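Local coordinates for protein citryl-spermidine/3,4-dihydroxybenzoyl-citryl-spermidine:spermidine ligase (Bacillus anthracis, PDB 3TO3) that catalyses the ATP-dependent condensation of spermidine with citryl-spermidine intermediates, a step in the biosynthesis of the siderophore petrobactin, at residues C279-S283 with M284-R288; F173-R176 with D177-Y181; P248-W251 with E252-I256. All blocks are in the same frame, centred on the assembly; numbering follows the deposited sequence. Where two conformers were deposited one is given.

Contact 1: C279-S283 with M284-R288; sequences CAQQS and MRTLR. With ATP (adenosine-5'-triphosphate), chain E.
Met284, deposited as selenomethionine, meets Ala280 at the turn end of a beta hairpin, its CG lying 4.4 Å from Ala280 CB. Its backbone N donates to Gln281 O from well above the carbonyl plane, which closes the type I turn Gln281-Met284, and its positive phi swings the chain round toward the return strand. Arg285 follows with its chain extended from CG to NE, so that the guanidinium presents its edge to the triphosphate. Arg285 NE donates to O1B of ATP over 2.9 Å, and Arg285 NH2 reaches O2B of ATP at 3.1 Å and, weakly, O1A. Ser283 OG donates to the same O1B of ATP at 2.8 Å, so one beta-phosphate oxygen is gripped from both halves of the hairpin. Behind it stands Thr286, whose OG1 lies 2.7 Å from Ser283 OG and can position that hydroxyl as a second-shell group. The backbone of Thr286 also faces Gln281, whose N donates to Thr286 O in a nearly straight bond of 165°. Leu287 brings CD2 to 3.9 Å from Ala280 CB in a non-hydrogen-bonded pair. Arg288 then completes the hairpin, exchanging two backbone hydrogen bonds with Cys279. Lys299, Arg311 and Tyr391 add further hydrogen bonds to ATP. This is a worked case of a hairpin turn that binds a phosphate: the guanidinium would probably offset part of its negative charge, while the hydroxyl adds a second donor that helps hold the beta-phosphate in a defined orientation.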
loop_
_atom_site.group_PDB
_atom_site.type_symbol
_atom_site.label_atom_id
_atom_site.label_comp_id
_atom_site.label_asym_id
_atom_site.label_seq_id
_atom_site.Cartn_x
_atom_site.Cartn_y
_atom_site.Cartn_z
ATOM N N CYS B 279 -23.743 -8.581 -6.021
ATOM C CA CYS B 279 -22.711 -9.558 -6.231
ATOM C C CYS B 279 -21.795 -9.039 -7.342
ATOM O O CYS B 279 -22.282 -8.515 -8.341
ATOM C CB CYS B 279 -23.398 -10.843 -6.642
ATOM S SG CYS B 279 -22.300 -12.166 -6.891
ATOM N N ALA B 280 -20.484 -9.147 -7.170
ATOM C CA ALA B 280 -19.543 -8.612 -8.163
ATOM C C ALA B 280 -19.568 -9.396 -9.449
ATOM O O ALA B 280 -19.793 -10.593 -9.418
ATOM C CB ALA B 280 -18.094 -8.596 -7.620
ATOM N N GLN B 281 -19.315 -8.706 -10.564
ATOM C CA GLN B 281 -18.997 -9.327 -11.858
ATOM C C GLN B 281 -17.474 -9.491 -12.054
ATOM O O GLN B 281 -16.702 -9.266 -11.129
ATOM C CB GLN B 281 -19.564 -8.479 -12.986
ATOM C CG GLN B 281 -21.046 -8.223 -12.827
ATOM C CD GLN B 281 -21.668 -7.550 -14.050
ATOM O OE1 GLN B 281 -21.305 -6.424 -14.403
ATOM N NE2 GLN B 281 -22.615 -8.242 -14.698
ATOM N N GLN B 282 -17.045 -9.870 -13.254
ATOM C CA GLN B 282 -15.623 -10.028 -13.549
ATOM C C GLN B 282 -14.826 -8.787 -13.226
ATOM O O GLN B 282 -13.640 -8.878 -12.944
ATOM C CB GLN B 282 -15.411 -10.334 -15.028
ATOM C CG GLN B 282 -15.644 -11.788 -15.424
ATOM C CD GLN B 282 -15.434 -12.016 -16.915
ATOM O OE1 GLN B 282 -14.452 -12.639 -17.314
ATOM N NE2 GLN B 282 -16.352 -11.490 -17.750
ATOM N N SER B 283 -15.474 -7.627 -13.288
ATOM C CA SER B 283 -14.814 -6.334 -13.087
ATOM C C SER B 283 -14.579 -6.031 -11.614
ATOM O O SER B 283 -13.662 -5.286 -11.250
ATOM C CB SER B 283 -15.595 -5.206 -13.805
ATOM O OG SER B 283 -16.126 -4.206 -12.940
HETATM N N MSE B 284 -15.448 -6.582 -10.781
HETATM C CA MSE B 284 -15.408 -6.454 -9.317
HETATM C C MSE B 284 -15.814 -5.104 -8.712
HETATM O O MSE B 284 -16.291 -5.078 -7.585
HETATM C CB MSE B 284 -14.039 -6.791 -8.796
HETATM C CG MSE B 284 -13.815 -8.280 -8.773
HETATM SE SE MSE B 284 -12.189 -8.648 -7.869
HETATM C CE MSE B 284 -12.643 -7.828 -6.155
ATOM N N ARG B 285 -15.756 -4.019 -9.473
ATOM C CA ARG B 285 -16.313 -2.756 -8.996
ATOM C C ARG B 285 -17.693 -2.571 -9.622
ATOM O O ARG B 285 -18.391 -1.609 -9.358
ATOM C CB ARG B 285 -15.373 -1.575 -9.269
ATOM C CG ARG B 285 -14.952 -1.494 -10.699
ATOM C CD ARG B 285 -14.308 -0.174 -11.019
ATOM N NE ARG B 285 -13.874 -0.144 -12.408
ATOM C CZ ARG B 285 -13.372 0.921 -13.016
ATOM N NH1 ARG B 285 -13.247 2.058 -12.349
ATOM N NH2 ARG B 285 -12.992 0.849 -14.291
ATOM N N THR B 286 -18.072 -3.514 -10.465
ATOM C CA THR B 286 -19.394 -3.502 -11.071
ATOM C C THR B 286 -20.245 -4.572 -10.434
ATOM O O THR B 286 -19.913 -5.725 -10.492
ATOM C CB THR B 286 -19.326 -3.806 -12.561
ATOM O OG1 THR B 286 -18.447 -2.863 -13.192
ATOM C CG2 THR B 286 -20.738 -3.718 -13.176
ATOM N N LEU B 287 -21.358 -4.176 -9.843
ATOM C CA LEU B 287 -22.140 -5.076 -9.031
ATOM C C LEU B 287 -23.543 -5.244 -9.610
ATOM O O LEU B 287 -24.197 -4.253 -10.000
ATOM C CB LEU B 287 -22.216 -4.537 -7.601
ATOM C CG LEU B 287 -20.866 -4.117 -6.997
ATOM C CD1 LEU B 287 -21.067 -3.262 -5.753
ATOM C CD2 LEU B 287 -20.050 -5.325 -6.656
ATOM N N ARG B 288 -23.994 -6.495 -9.680
ATOM C CA ARG B 288 -25.345 -6.808 -10.111
ATOM C C ARG B 288 -26.240 -6.936 -8.887
ATOM O O ARG B 288 -25.785 -7.281 -7.795
ATOM C CB ARG B 288 -25.391 -8.081 -10.964
ATOM C CG ARG B 288 -24.816 -9.313 -10.308
ATOM C CD ARG B 288 -25.092 -10.590 -11.113
ATOM N NE ARG B 288 -26.073 -11.448 -10.450
ATOM C CZ ARG B 288 -25.779 -12.572 -9.817
ATOM N NH1 ARG B 288 -24.526 -13.007 -9.774
ATOM N NH2 ARG B 288 -26.748 -13.274 -9.251
HETATM P PB ATP E . -14.639 -2.282 -15.836
HETATM O O1B ATP E . -14.851 -2.114 -14.353
HETATM O O2B ATP E . -14.182 -0.977 -16.432
HETATM O O3B ATP E . -15.975 -2.776 -16.505
HETATM P PA ATP E . -12.109 -3.256 -15.637
HETATM O O1A ATP E . -12.073 -2.359 -14.415
HETATM O O2A ATP E . -11.241 -2.733 -16.775
HETATM O O3A ATP E . -13.575 -3.387 -16.138
HETATM O "O5'" ATP E . -11.594 -4.669 -15.185
HETATM C "C5'" ATP E . -12.046 -5.818 -15.799
HETATM C "C4'" ATP E . -11.266 -6.994 -15.613
HETATM O "O4'" ATP E . -11.581 -7.968 -16.665
HETATM C "C3'" ATP E . -9.823 -6.692 -15.752
HETATM O "O3'" ATP E . -9.158 -7.021 -14.595
HETATM C "C2'" ATP E . -9.369 -7.521 -16.883
HETATM O "O2'" ATP E . -8.104 -7.988 -16.669
HETATM C "C1'" ATP E . -10.370 -8.625 -16.886
HETATM N N9 ATP E . -10.398 -9.439 -18.072
HETATM C C8 ATP E . -10.345 -10.782 -18.064
HETATM N N7 ATP E . -10.396 -11.203 -19.335
HETATM C C5 ATP E . -10.490 -10.134 -20.158
HETATM C C6 ATP E . -10.577 -9.998 -21.551
HETATM N N6 ATP E . -10.571 -11.172 -22.379
HETATM N N1 ATP E . -10.663 -8.759 -22.088
HETATM C C2 ATP E . -10.665 -7.668 -21.294
HETATM N N3 ATP E . -10.580 -7.766 -19.948
HETATM C C4 ATP E . -10.491 -8.984 -19.351
#

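Contact 2: F173-R176 with D177-Y181; sequences FQYR and DNFRY
Phe173 lays its ring along one side of helix 175-181, reaching from Asp177 to Tyr181 and crossing both side chains at about right angles. Asp177 O lies over one face of the ring, toward the rim; CD1 of Phe173 is 3.9 Å from Asp177 CB, and its CZ is 3.8 Å from Tyr181 CB. The residue itself precedes the helix, while Gln174 occupies the N-cap position, and its O accepts the backbone N of Asn178. On another side of the helix Tyr175 and Phe179 pair one turn apart. Tyr175 turns an edge to its partner, with CD1 4.0 Å from Phe179 CE2. A water sits over the centre of the Phe179 ring, donating to Tyr175 O at 2.7 Å and accepting from Asn178 ND2, a link that joins backbone and side chain across the turn; Asn178 OD1 is hydrogen-bonded to Arg170. Arg176 and Arg180 cross obliquely with guanidinium planes 45° apart, the aliphatic CG of Arg176 lying 3.7 Å from Arg180 NH1. Each charge is answered separately. Arg180 bends at its third torsion (-84°), which carries the guanidinium back toward Asp177, and Arg180 NH2 forms a salt bridge to Asp177 OD1 at 3.2 Å, in its own guanidinium plane but from above the carboxylate. Arg176 NH2, bonded to Tyr175 OH, also pairs with Asp5. The helix illustrates how one short element can serve several neighbours. Tyr175 and Phe179 pack on helices 6-15 and 115-138, Phe173 faces the Trp249 indole of helix 248-258 edge-to-face and touches Met284, and Gln174 reaches Ser257 of the second subunit.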
loop_
_atom_site.group_PDB
_atom_site.type_symbol
_atom_site.label_atom_id
_atom_site.label_comp_id
_atom_site.label_asym_id
_atom_site.label_seq_id
_atom_site.Cartn_x
_atom_site.Cartn_y
_atom_site.Cartn_z
ATOM N N PHE B 173 -5.918 -6.043 -1.691
ATOM C CA PHE B 173 -6.606 -7.179 -1.029
ATOM C C PHE B 173 -5.585 -8.143 -0.452
ATOM O O PHE B 173 -4.726 -8.664 -1.187
ATOM C CB PHE B 173 -7.493 -8.008 -1.996
ATOM C CG PHE B 173 -8.820 -7.363 -2.373
ATOM C CD1 PHE B 173 -9.217 -6.146 -1.850
ATOM C CD2 PHE B 173 -9.675 -7.994 -3.280
ATOM C CE1 PHE B 173 -10.472 -5.557 -2.214
ATOM C CE2 PHE B 173 -10.900 -7.421 -3.645
ATOM C CZ PHE B 173 -11.298 -6.195 -3.112
ATOM N N GLN B 174 -5.677 -8.421 0.849
ATOM C CA GLN B 174 -4.991 -9.606 1.373
ATOM C C GLN B 174 -5.975 -10.785 1.267
ATOM O O GLN B 174 -7.081 -10.621 0.723
ATOM C CB GLN B 174 -4.459 -9.369 2.785
ATOM C CG GLN B 174 -3.267 -8.402 2.790
ATOM C CD GLN B 174 -2.158 -8.824 1.805
ATOM O OE1 GLN B 174 -1.704 -8.015 0.985
ATOM N NE2 GLN B 174 -1.718 -10.097 1.890
ATOM N N TYR B 175 -5.599 -11.971 1.741
ATOM C CA TYR B 175 -6.428 -13.138 1.436
ATOM C C TYR B 175 -7.896 -13.039 1.903
ATOM O O TYR B 175 -8.801 -13.499 1.202
ATOM C CB TYR B 175 -5.781 -14.437 1.896
ATOM C CG TYR B 175 -5.997 -14.829 3.351
ATOM C CD1 TYR B 175 -7.107 -15.580 3.740
ATOM C CD2 TYR B 175 -5.057 -14.516 4.322
ATOM C CE1 TYR B 175 -7.285 -15.972 5.073
ATOM C CE2 TYR B 175 -5.225 -14.900 5.644
ATOM C CZ TYR B 175 -6.336 -15.620 6.024
ATOM O OH TYR B 175 -6.485 -15.999 7.348
ATOM N N ARG B 176 -8.121 -12.426 3.063
ATOM C CA ARG B 176 -9.448 -12.385 3.660
ATOM C C ARG B 176 -10.403 -11.489 2.869
ATOM O O ARG B 176 -11.508 -11.897 2.531
ATOM C CB ARG B 176 -9.347 -11.965 5.121
ATOM C CG ARG B 176 -10.504 -12.419 5.979
ATOM C CD ARG B 176 -10.130 -12.404 7.459
ATOM N NE ARG B 176 -9.414 -13.614 7.827
ATOM C CZ ARG B 176 -10.025 -14.777 8.030
ATOM N NH1 ARG B 176 -11.345 -14.856 7.893
ATOM N NH2 ARG B 176 -9.329 -15.856 8.354
ATOM N N ASP B 177 -9.961 -10.275 2.549
ATOM C CA ASP B 177 -10.707 -9.418 1.645
ATOM C C ASP B 177 -10.916 -10.079 0.285
ATOM O O ASP B 177 -11.959 -9.905 -0.351
ATOM C CB ASP B 177 -10.003 -8.072 1.469
ATOM C CG ASP B 177 -10.271 -7.109 2.632
ATOM O OD1 ASP B 177 -11.346 -7.199 3.282
ATOM O OD2 ASP B 177 -9.396 -6.254 2.882
ATOM N N ASN B 178 -9.924 -10.835 -0.165
ATOM C CA ASN B 178 -10.037 -11.480 -1.467
ATOM C C ASN B 178 -11.201 -12.487 -1.458
ATOM O O ASN B 178 -12.026 -12.521 -2.399
ATOM C CB ASN B 178 -8.722 -12.175 -1.879
ATOM C CG ASN B 178 -8.778 -12.676 -3.280
ATOM O OD1 ASN B 178 -9.005 -11.871 -4.217
ATOM N ND2 ASN B 178 -8.646 -14.008 -3.458
ATOM N N PHE B 179 -11.249 -13.302 -0.398
ATOM C CA PHE B 179 -12.368 -14.200 -0.143
ATOM C C PHE B 179 -13.711 -13.455 -0.101
ATOM O O PHE B 179 -14.718 -13.967 -0.584
ATOM C CB PHE B 179 -12.185 -14.936 1.164
ATOM C CG PHE B 179 -11.425 -16.218 1.036
ATOM C CD1 PHE B 179 -11.547 -17.010 -0.080
ATOM C CD2 PHE B 179 -10.589 -16.632 2.038
ATOM C CE1 PHE B 179 -10.829 -18.196 -0.179
ATOM C CE2 PHE B 179 -9.880 -17.809 1.935
ATOM C CZ PHE B 179 -10.002 -18.589 0.828
ATOM N N ARG B 180 -13.727 -12.263 0.483
ATOM C CA ARG B 180 -14.979 -11.551 0.643
ATOM C C ARG B 180 -15.478 -10.944 -0.656
ATOM O O ARG B 180 -16.642 -11.059 -0.989
ATOM C CB ARG B 180 -14.857 -10.460 1.722
ATOM C CG ARG B 180 -14.930 -10.972 3.150
ATOM C CD ARG B 180 -15.128 -9.827 4.188
ATOM N NE ARG B 180 -13.866 -9.194 4.568
ATOM C CZ ARG B 180 -13.159 -9.484 5.661
ATOM N NH1 ARG B 180 -13.598 -10.404 6.522
ATOM N NH2 ARG B 180 -12.007 -8.847 5.896
ATOM N N TYR B 181 -14.611 -10.186 -1.314
ATOM C CA TYR B 181 -14.993 -9.456 -2.510
ATOM C C TYR B 181 -14.602 -9.992 -3.876
ATOM O O TYR B 181 -15.076 -9.467 -4.888
ATOM C CB TYR B 181 -14.527 -8.012 -2.359
ATOM C CG TYR B 181 -15.018 -7.468 -1.072
ATOM C CD1 TYR B 181 -16.392 -7.304 -0.849
ATOM C CD2 TYR B 181 -14.138 -7.140 -0.058
ATOM C CE1 TYR B 181 -16.872 -6.821 0.373
ATOM C CE2 TYR B 181 -14.602 -6.641 1.164
ATOM C CZ TYR B 181 -15.964 -6.483 1.374
ATOM O OH TYR B 181 -16.409 -6.010 2.584
HETATM O O HOH W 1 -8.739 -15.405 -0.660
#

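Contact 3: P248-W251 with E252-I256; sequences PWQW and ENFII
Asn253 folds back over the indole of Trp249, its amide nitrogen 2.9 Å above the ring plane and displaced toward the rim. Trp249 carries CG anti to its backbone N (chi1 -175°), which places the indole beside its own carbonyl carbon. Asn253 CB itself sits over the six-membered ring of Trp249 in a CH-pi contact, 3.8 Å from its centroid, and the first torsion of Asn253 (-53°) then brings ND2 over the indole. Asn253 ND2 donates to Trp249 O at 3.0 Å, in the carbonyl plane and on a lone pair, while Asn253 N takes the ordinary helical bond to the same oxygen. Trp251 has the same first torsion, but its partners one turn on in this helix are aliphatic: Ile256 CG1 stands over the five-membered ring, 3.6 Å from CE2 of Trp251, and Ile255 CB approaches Trp251 CE3 at 3.6 Å. Gln250 bends sharply at its second torsion (83°) and runs beside Phe254, pointing the same way. Its amide is held by Asn303 and Ser365. Glu252 stays extended beyond CG, and its OE1 accepts from a water at 2.6 Å that also donates weakly to Pro248 O. Gln250 O accepts Ile255 N at 2.9 Å and Phe254 N only weakly, and Ile256 N bonds to Trp251 O; this shift to i+5 bonds is the pi-type widening of the helix. Trp251 also gives its NE1 to His8 of the second subunit. As an example of a locally distorted helix, the segment shows one carbonyl oxygen, that of Trp249, gripped by two donors of Asn253, which probably fixes the rotation of an amide that also lies over the indole face.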
loop_
_atom_site.group_PDB
_atom_site.type_symbol
_atom_site.label_atom_id
_atom_site.label_comp_id
_atom_site.label_asym_id
_atom_site.label_seq_id
_atom_site.Cartn_x
_atom_site.Cartn_y
_atom_site.Cartn_z
ATOM N N PRO B 248 -18.618 -1.534 -0.038
ATOM C CA PRO B 248 -18.255 -1.597 1.384
ATOM C C PRO B 248 -16.749 -1.735 1.618
ATOM O O PRO B 248 -16.311 -1.270 2.668
ATOM C CB PRO B 248 -19.011 -2.838 1.906
ATOM C CG PRO B 248 -19.254 -3.692 0.683
ATOM C CD PRO B 248 -19.328 -2.741 -0.505
ATOM N N TRP B 249 -15.976 -2.311 0.691
ATOM C CA TRP B 249 -14.497 -2.335 0.884
ATOM C C TRP B 249 -13.953 -0.927 0.752
ATOM O O TRP B 249 -13.054 -0.520 1.491
ATOM C CB TRP B 249 -13.727 -3.230 -0.114
ATOM C CG TRP B 249 -12.246 -3.342 0.177
ATOM C CD1 TRP B 249 -11.628 -4.333 0.889
ATOM C CD2 TRP B 249 -11.200 -2.430 -0.223
ATOM N NE1 TRP B 249 -10.281 -4.103 0.947
ATOM C CE2 TRP B 249 -9.988 -2.944 0.280
ATOM C CE3 TRP B 249 -11.173 -1.243 -0.979
ATOM C CZ2 TRP B 249 -8.752 -2.306 0.081
ATOM C CZ3 TRP B 249 -9.940 -0.608 -1.197
ATOM C CH2 TRP B 249 -8.751 -1.142 -0.659
ATOM N N GLN B 250 -14.503 -0.190 -0.201
ATOM C CA GLN B 250 -14.052 1.163 -0.455
ATOM C C GLN B 250 -14.371 2.045 0.737
ATOM O O GLN B 250 -13.539 2.857 1.165
ATOM C CB GLN B 250 -14.687 1.729 -1.712
ATOM C CG GLN B 250 -14.226 3.146 -1.987
ATOM C CD GLN B 250 -12.894 3.166 -2.701
ATOM O OE1 GLN B 250 -12.140 2.199 -2.659
ATOM N NE2 GLN B 250 -12.608 4.251 -3.384
ATOM N N TRP B 251 -15.554 1.845 1.309
ATOM C CA TRP B 251 -15.992 2.684 2.424
ATOM C C TRP B 251 -15.094 2.459 3.641
ATOM O O TRP B 251 -14.582 3.399 4.225
ATOM C CB TRP B 251 -17.468 2.440 2.774
ATOM C CG TRP B 251 -17.939 3.100 4.031
ATOM C CD1 TRP B 251 -18.284 2.480 5.186
ATOM C CD2 TRP B 251 -18.123 4.507 4.266
ATOM N NE1 TRP B 251 -18.658 3.391 6.128
ATOM C CE2 TRP B 251 -18.575 4.648 5.595
ATOM C CE3 TRP B 251 -17.938 5.662 3.487
ATOM C CZ2 TRP B 251 -18.849 5.906 6.178
ATOM C CZ3 TRP B 251 -18.225 6.914 4.057
ATOM C CH2 TRP B 251 -18.675 7.019 5.396
ATOM N N GLU B 252 -14.889 1.208 4.002
ATOM C CA GLU B 252 -14.147 0.921 5.217
ATOM C C GLU B 252 -12.638 1.033 5.096
ATOM O O GLU B 252 -11.960 1.189 6.099
ATOM C CB GLU B 252 -14.469 -0.487 5.695
ATOM C CG GLU B 252 -15.824 -0.636 6.303
ATOM C CD GLU B 252 -16.013 -2.029 6.864
ATOM O OE1 GLU B 252 -16.340 -2.935 6.071
ATOM O OE2 GLU B 252 -15.806 -2.221 8.085
ATOM N N ASN B 253 -12.095 0.738 3.922
ATOM C CA ASN B 253 -10.648 0.778 3.769
ATOM C C ASN B 253 -10.065 2.017 3.150
ATOM O O ASN B 253 -8.846 2.196 3.127
ATOM C CB ASN B 253 -10.146 -0.496 3.115
ATOM C CG ASN B 253 -10.645 -1.713 3.846
ATOM O OD1 ASN B 253 -10.243 -1.959 4.982
ATOM N ND2 ASN B 253 -11.566 -2.450 3.231
ATOM N N PHE B 254 -10.944 2.855 2.616
ATOM C CA PHE B 254 -10.492 4.031 1.906
ATOM C C PHE B 254 -11.186 5.354 2.271
ATOM O O PHE B 254 -10.529 6.328 2.668
ATOM C CB PHE B 254 -10.347 3.788 0.394
ATOM C CG PHE B 254 -9.492 4.808 -0.272
ATOM C CD1 PHE B 254 -8.112 4.695 -0.240
ATOM C CD2 PHE B 254 -10.065 5.927 -0.887
ATOM C CE1 PHE B 254 -7.301 5.655 -0.844
ATOM C CE2 PHE B 254 -9.273 6.891 -1.481
ATOM C CZ PHE B 254 -7.887 6.757 -1.469
ATOM N N ILE B 255 -12.499 5.415 2.048
ATOM C CA ILE B 255 -13.261 6.613 2.375
ATOM C C ILE B 255 -13.136 7.029 3.849
ATOM O O ILE B 255 -12.728 8.145 4.140
ATOM C CB ILE B 255 -14.760 6.504 2.018
ATOM C CG1 ILE B 255 -14.957 5.924 0.633
ATOM C CG2 ILE B 255 -15.391 7.893 2.053
ATOM C CD1 ILE B 255 -14.252 6.704 -0.434
ATOM N N ILE B 256 -13.474 6.136 4.769
ATOM C CA ILE B 256 -13.467 6.489 6.181
ATOM C C ILE B 256 -12.118 7.030 6.597
ATOM O O ILE B 256 -12.037 7.991 7.363
ATOM C CB ILE B 256 -13.790 5.290 7.087
ATOM C CG1 ILE B 256 -15.240 4.883 6.937
ATOM C CG2 ILE B 256 -13.631 5.666 8.532
ATOM C CD1 ILE B 256 -15.733 4.034 8.074
HETATM O O HOH W 2 -15.274 -4.155 4.013
#

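Read from the N terminus, contact 2 comes first and spans helix 175-181 from its N-cap to its last residue; contact 3 follows, within helix 248-258, and contact 1 comes last, shutting the hairpin of strands 278-280 and 286-289. All three are local and in series, so none encloses or crosses another along the chain. Contacts 2 and 3 meet directly, where Asp177 approaches Trp249 and Tyr181 packs on Pro248, and both touch the second subunit. Contact 2 also touches contact 1 through Met284, whereas contacts 1 and 3 do not touch. Contact 2 therefore joins the ATP-binding hairpin to helix 248-258.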